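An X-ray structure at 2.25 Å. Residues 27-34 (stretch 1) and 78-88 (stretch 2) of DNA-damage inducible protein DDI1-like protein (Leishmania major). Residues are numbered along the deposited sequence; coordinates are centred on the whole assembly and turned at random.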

# COMPACT_ATOMS: atom_id res chain seq x y z
N ASN A 27 -8.37 -5.12 2.11
CA ASN A 27 -9.78 -4.87 1.69
C ASN A 27 -9.95 -3.47 1.10
O ASN A 27 -9.31 -2.52 1.55
N SER A 28 -10.79 -3.36 0.07
CA SER A 28 -11.32 -2.07 -0.37
C SER A 28 -12.48 -1.63 0.52
O SER A 28 -13.31 -2.46 0.91
N ILE A 29 -12.48 -0.35 0.88
CA ILE A 29 -13.41 0.22 1.84
C ILE A 29 -13.76 1.62 1.41
O ILE A 29 -12.91 2.35 0.96
N MET A 30 -15.04 1.95 1.52
CA MET A 30 -15.61 3.23 1.20
C MET A 30 -16.32 3.79 2.41
O MET A 30 -17.04 3.03 3.11
N ASN A 31 -16.21 5.09 2.64
CA ASN A 31 -16.88 5.67 3.82
C ASN A 31 -18.37 5.81 3.57
O ASN A 31 -18.79 5.81 2.44
N LYS A 32 -19.16 5.87 4.63
CA LYS A 32 -20.63 6.00 4.52
C LYS A 32 -21.04 7.22 3.72
O LYS A 32 -21.98 7.15 2.92
N ARG A 33 -20.29 8.30 3.91
CA ARG A 33 -20.61 9.59 3.35
C ARG A 33 -20.52 9.49 1.86
O ARG A 33 -21.37 10.09 1.17
N THR A 34 -19.51 8.76 1.36
CA THR A 34 -19.30 8.67 -0.11
C THR A 34 -20.39 7.85 -0.78
O THR A 34 -20.98 8.27 -1.80
N PHE A 78 -16.42 -2.97 -8.84
CA PHE A 78 -15.84 -3.01 -7.52
C PHE A 78 -16.72 -3.66 -6.49
O PHE A 78 -17.92 -3.62 -6.56
N ALA A 79 -16.09 -4.24 -5.48
CA ALA A 79 -16.75 -4.70 -4.24
C ALA A 79 -15.92 -4.15 -3.10
O ALA A 79 -14.65 -4.20 -3.14
N PHE A 80 -16.63 -3.58 -2.12
CA PHE A 80 -15.98 -3.04 -0.96
C PHE A 80 -16.86 -2.94 0.25
O PHE A 80 -18.07 -3.05 0.14
N TYR A 81 -16.24 -2.85 1.42
CA TYR A 81 -16.97 -2.63 2.65
C TYR A 81 -17.33 -1.18 2.79
O TYR A 81 -16.69 -0.32 2.25
N VAL A 82 -18.38 -0.91 3.55
CA VAL A 82 -18.78 0.44 3.84
C VAL A 82 -18.65 0.65 5.35
O VAL A 82 -19.19 -0.17 6.12
N ILE A 83 -17.92 1.70 5.74
CA ILE A 83 -17.63 1.99 7.12
C ILE A 83 -17.88 3.48 7.39
O ILE A 83 -17.35 4.32 6.68
N GLU A 84 -18.63 3.81 8.44
CA GLU A 84 -19.18 5.18 8.58
C GLU A 84 -18.12 6.32 8.58
O GLU A 84 -18.11 7.15 7.64
N ASP A 85 -17.29 6.38 9.61
CA ASP A 85 -16.33 7.51 9.76
C ASP A 85 -14.93 7.02 9.41
O ASP A 85 -14.17 6.62 10.26
N GLN A 86 -14.62 7.08 8.13
CA GLN A 86 -13.31 6.82 7.58
C GLN A 86 -12.84 8.13 6.94
O GLN A 86 -13.58 8.83 6.22
N ALA A 87 -11.60 8.49 7.21
CA ALA A 87 -11.10 9.78 6.75
C ALA A 87 -11.15 9.83 5.23
O ALA A 87 -11.54 10.87 4.66
N MET A 88 -10.80 8.68 4.60
CA MET A 88 -10.57 8.59 3.16
C MET A 88 -11.79 8.04 2.47
O MET A 88 -12.33 6.98 2.87

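Strands 29-31 and 78-83 run parallel, and their backbones set the register that the side chains must follow. Y81 N donates to S28 O (3.0 Å), M30 N to Y81 O (2.9 Å) and I83 N to M30 O (3.1 Å), pairing I29 with Y81, M30 with V82 and N31 with I83. Side chains therefore alternate: I29, Y81, N31 and I83 share one face, M30 and V82 the other.

Apolar packing occupies both faces. I29 (chi1 m, chi2 t) lays CG2 3.8 Å from I83 CG1 and CG1 4.2 Å from Y81 CB; beta-branched isoleucine suits an extended strand and fills the space between its neighbours. I83 adopts the same m,t rotamer. Y81 (chi1 m) turns its ring edge toward N27, whose OD1 lies 3.4 Å from Y81 CE2. On the other face M30, extended through chi1 t and chi2 t before chi3 turns to m, reaches back to F80 (chi1 p): M30 CE sits 3.5 Å from F80 CZ, and M30 SD lies 4.4 Å from the ring centroid in an oblique sulfur-aromatic contact. A flexible, unbranched thioether adapts well to such a buried aromatic surface. Small S28 (chi1 m) points toward the other stretch, its CB 3.7 Å from F80 CB.

Polar side chains organize the end of the strand pair. N31, chi1 p, caps the following helix: its OD1 accepts from T34 N (3.1 Å) and T34 OG1 (2.5 Å), while its ND2 donates to Q86 O (3.2 Å). An asparagine amide can thus serve helix and loop together. Q86 (chi1 t, chi2 t) points toward stretch 1, bringing OE1 3.1 Å from I29 CG2, while its NE2 makes a very short bond to M88 O (2.3 Å). At the margin, K32, all t, leads its end away, although K32 CD passes 4.1 Å from E84 CG.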

# COMPACT_ATOMS: atom_id res chain seq x y z
CB ASN A 27 -10.72 -5.06 2.89
CG ASN A 27 -10.60 -6.46 3.51
OD1 ASN A 27 -11.22 -7.43 3.00
ND2 ASN A 27 -9.73 -6.58 4.56
CB SER A 28 -11.78 -2.11 -1.83
OG SER A 28 -10.65 -2.19 -2.69
CB ILE A 29 -12.84 0.27 3.25
CG1 ILE A 29 -12.44 -1.11 3.78
CG2 ILE A 29 -13.91 0.73 4.21
CD1 ILE A 29 -11.41 -1.06 4.89
CB MET A 30 -16.62 3.04 0.06
CG MET A 30 -17.52 4.23 -0.17
SD MET A 30 -18.57 3.97 -1.62
CE MET A 30 -17.42 4.02 -2.96
CB ASN A 31 -16.21 6.95 4.35
CG ASN A 31 -16.11 8.01 3.31
OD1 ASN A 31 -16.64 7.84 2.20
ND2 ASN A 31 -15.37 9.09 3.60
CB LYS A 32 -21.29 6.06 5.90
CG LYS A 32 -22.81 6.23 5.84
CD LYS A 32 -23.48 5.98 7.18
CE LYS A 32 -24.99 6.24 7.11
NZ LYS A 32 -25.64 5.65 8.34
CB ARG A 33 -19.64 10.69 3.86
CG ARG A 33 -19.96 12.10 3.33
CD ARG A 33 -19.15 13.18 4.07
NE ARG A 33 -17.89 12.60 4.58
CZ ARG A 33 -16.74 12.54 3.92
NH1 ARG A 33 -16.62 13.09 2.70
NH2 ARG A 33 -15.66 11.96 4.49
CB THR A 34 -17.96 8.08 -0.41
OG1 THR A 34 -16.99 9.05 -0.00
CG2 THR A 34 -17.79 7.85 -1.95
CB PHE A 78 -15.51 -1.60 -7.05
CG PHE A 78 -14.12 -1.15 -7.47
CD1 PHE A 78 -13.81 -0.95 -8.83
CD2 PHE A 78 -13.11 -0.98 -6.52
CE1 PHE A 78 -12.56 -0.60 -9.23
CE2 PHE A 78 -11.84 -0.60 -6.94
CZ PHE A 78 -11.57 -0.41 -8.28
CB ALA A 79 -16.77 -6.19 -4.13
CB PHE A 80 -15.45 -1.67 -1.28
CG PHE A 80 -16.39 -0.83 -2.02
CD1 PHE A 80 -17.51 -0.35 -1.41
CD2 PHE A 80 -16.15 -0.55 -3.33
CE1 PHE A 80 -18.37 0.40 -2.14
CE2 PHE A 80 -16.99 0.14 -4.07
CZ PHE A 80 -18.11 0.64 -3.47
CB TYR A 81 -16.14 -3.09 3.83
CG TYR A 81 -15.86 -4.56 3.83
CD1 TYR A 81 -16.91 -5.48 3.97
CD2 TYR A 81 -14.58 -5.06 3.74
CE1 TYR A 81 -16.70 -6.84 4.00
CE2 TYR A 81 -14.36 -6.44 3.83
CZ TYR A 81 -15.44 -7.32 3.93
OH TYR A 81 -15.35 -8.69 3.95
CB VAL A 82 -20.21 0.77 3.34
CG1 VAL A 82 -20.58 2.17 3.73
CG2 VAL A 82 -20.29 0.65 1.81
CB ILE A 83 -16.17 1.59 7.44
CG1 ILE A 83 -16.00 0.08 7.30
CG2 ILE A 83 -15.81 2.02 8.85
CD1 ILE A 83 -14.80 -0.58 7.96
CB GLU A 84 -20.13 5.31 9.80
CG GLU A 84 -20.64 6.77 9.98
CD GLU A 84 -21.33 7.01 11.31
OE1 GLU A 84 -22.54 7.38 11.34
OE2 GLU A 84 -20.62 6.87 12.35
CB ASP A 85 -16.32 8.14 11.17
CG ASP A 85 -17.61 8.85 11.53
OD1 ASP A 85 -18.21 9.51 10.66
OD2 ASP A 85 -18.03 8.76 12.69
CB GLN A 86 -13.41 5.68 6.57
CG GLN A 86 -12.09 5.29 5.93
CD GLN A 86 -12.23 4.27 4.78
OE1 GLN A 86 -12.09 3.06 4.99
NE2 GLN A 86 -12.43 4.76 3.56
CB ALA A 87 -9.67 10.03 7.24
CB MET A 88 -9.35 7.71 2.82
CG MET A 88 -8.12 8.25 3.48
SD MET A 88 -6.65 7.53 2.76
CE MET A 88 -6.68 5.83 3.32